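Local coordinates for organic hydroperoxide resistance protein (Deinococcus radiodurans, PDB 1USP), which probably reduces organic hydroperoxides to the corresponding alcohols through a reactive pair of cysteines, protecting the bacterium against peroxide stress, at residues Q59-V64 with H115-V120. Numbering follows the deposited sequence.
Sequences QGALGV and HAAHEV
Two hydrogen bonds hold NE2 of Q59, one to the backbone of the neighbouring subunit, on which V120 also packs through an aromatic side chain, and a weak one to the carbonyl O of S77; Q59 leaves its helix pointing away from 115-120. Helix 46-68 is the long helix of the OsmC/Ohr fold, and the two segments cross at 105° with their axes 8.4 Å apart. No hydrogen bond links them; the closeness comes from alanine meeting alanine. A61 CB lies 3.9 Å from A117 CB and 3.7 Å from A117 O, so the methyl rests against backbone as well as side chain. L62 starts out pointing away, but CD2 nevertheless reaches A117 CB, 4.2 Å away. The crossing brings together the helix carrying C57 and the end of the helix just before C121, the pair that forms the disulfide and, as in other Ohr proteins, probably serves peroxide reduction. V120 holds CG1 anti to its backbone N (chi1 165°), 4.0 Å from A61 CB and 4.1 Å from V64 CG1, with the two valines crossing obliquely.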
loop_
_atom_site.group_PDB
_atom_site.type_symbol
_atom_site.label_atom_id
_atom_site.label_comp_id
_atom_site.label_asym_id
_atom_site.label_seq_id
_atom_site.Cartn_x
_atom_site.Cartn_y
_atom_site.Cartn_z
ATOM N N GLN A 59 -2.346 -8.376 -10.081
ATOM C CA GLN A 59 -3.481 -9.090 -10.649
ATOM C C GLN A 59 -4.239 -8.231 -11.661
ATOM O O GLN A 59 -4.648 -8.734 -12.708
ATOM C CB GLN A 59 -4.431 -9.595 -9.550
ATOM C CG GLN A 59 -3.956 -10.874 -8.877
ATOM C CD GLN A 59 -4.148 -12.126 -9.752
ATOM O OE1 GLN A 59 -4.530 -12.020 -10.917
ATOM N NE2 GLN A 59 -3.878 -13.304 -9.183
ATOM N N GLY A 60 -4.417 -6.947 -11.360
ATOM C CA GLY A 60 -5.008 -6.009 -12.308
ATOM C C GLY A 60 -4.138 -5.865 -13.544
ATOM O O GLY A 60 -4.629 -5.853 -14.690
ATOM N N ALA A 61 -2.830 -5.790 -13.322
ATOM C CA ALA A 61 -1.871 -5.704 -14.427
ATOM C C ALA A 61 -1.909 -6.957 -15.315
ATOM O O ALA A 61 -1.756 -6.868 -16.535
ATOM C CB ALA A 61 -0.507 -5.478 -13.907
ATOM N N LEU A 62 -2.099 -8.123 -14.712
ATOM C CA LEU A 62 -2.265 -9.342 -15.496
ATOM C C LEU A 62 -3.519 -9.262 -16.351
ATOM O O LEU A 62 -3.541 -9.775 -17.464
ATOM C CB LEU A 62 -2.336 -10.570 -14.601
ATOM C CG LEU A 62 -0.980 -10.955 -14.008
ATOM C CD1 LEU A 62 -1.171 -11.924 -12.869
ATOM C CD2 LEU A 62 -0.077 -11.538 -15.088
ATOM N N GLY A 63 -4.555 -8.623 -15.816
ATOM C CA GLY A 63 -5.789 -8.382 -16.545
ATOM C C GLY A 63 -5.550 -7.508 -17.756
ATOM O O GLY A 63 -6.029 -7.811 -18.848
ATOM N N VAL A 64 -4.773 -6.442 -17.560
ATOM C CA VAL A 64 -4.428 -5.501 -18.619
ATOM C C VAL A 64 -3.612 -6.197 -19.701
ATOM O O VAL A 64 -3.854 -5.988 -20.885
ATOM C CB VAL A 64 -3.616 -4.297 -18.074
ATOM C CG1 VAL A 64 -3.007 -3.480 -19.214
ATOM C CG2 VAL A 64 -4.499 -3.409 -17.205
ATOM N N HIS A 115 6.946 -10.414 -15.869
ATOM C CA HIS A 115 7.679 -9.245 -16.354
ATOM C C HIS A 115 6.743 -8.222 -16.982
ATOM O O HIS A 115 6.891 -7.013 -16.775
ATOM C CB HIS A 115 8.767 -9.681 -17.339
ATOM C CG HIS A 115 9.922 -10.370 -16.684
ATOM N ND1 HIS A 115 11.030 -9.695 -16.238
ATOM C CD2 HIS A 115 10.127 -11.671 -16.373
ATOM C CE1 HIS A 115 11.889 -10.553 -15.720
ATOM N NE2 HIS A 115 11.364 -11.760 -15.784
ATOM N N ALA A 116 5.764 -8.719 -17.729
ATOM C CA ALA A 116 4.745 -7.892 -18.352
ATOM C C ALA A 116 3.923 -7.106 -17.330
ATOM O O ALA A 116 3.681 -5.909 -17.489
ATOM C CB ALA A 116 3.827 -8.774 -19.203
ATOM N N ALA A 117 3.495 -7.792 -16.281
ATOM C CA ALA A 117 2.780 -7.172 -15.191
ATOM C C ALA A 117 3.650 -6.147 -14.485
ATOM O O ALA A 117 3.167 -5.089 -14.122
ATOM C CB ALA A 117 2.321 -8.218 -14.215
ATOM N N HIS A 118 4.934 -6.460 -14.317
ATOM C CA HIS A 118 5.861 -5.575 -13.620
ATOM C C HIS A 118 6.069 -4.250 -14.355
ATOM O O HIS A 118 6.334 -3.213 -13.740
ATOM C CB HIS A 118 7.213 -6.259 -13.413
ATOM C CG HIS A 118 8.117 -5.526 -12.466
ATOM N ND1 HIS A 118 9.272 -4.885 -12.872
ATOM C CD2 HIS A 118 8.029 -5.321 -11.132
ATOM C CE1 HIS A 118 9.864 -4.346 -11.820
ATOM N NE2 HIS A 118 9.127 -4.592 -10.755
ATOM N N GLU A 119 5.972 -4.315 -15.674
ATOM C CA GLU A 119 6.124 -3.160 -16.525
ATOM C C GLU A 119 4.906 -2.257 -16.393
ATOM O O GLU A 119 5.036 -1.052 -16.450
ATOM C CB GLU A 119 6.307 -3.596 -17.985
ATOM C CG GLU A 119 6.277 -2.435 -18.969
ATOM C CD GLU A 119 7.566 -2.248 -19.735
ATOM O OE1 GLU A 119 8.651 -2.406 -19.140
ATOM O OE2 GLU A 119 7.493 -1.909 -20.941
ATOM N N VAL A 120 3.731 -2.856 -16.214
ATOM C CA VAL A 120 2.464 -2.124 -16.213
ATOM C C VAL A 120 2.037 -1.625 -14.825
ATOM O O VAL A 120 1.504 -0.524 -14.686
ATOM C CB VAL A 120 1.345 -3.006 -16.831
ATOM C CG1 VAL A 120 -0.035 -2.458 -16.516
ATOM C CG2 VAL A 120 1.552 -3.111 -18.316
#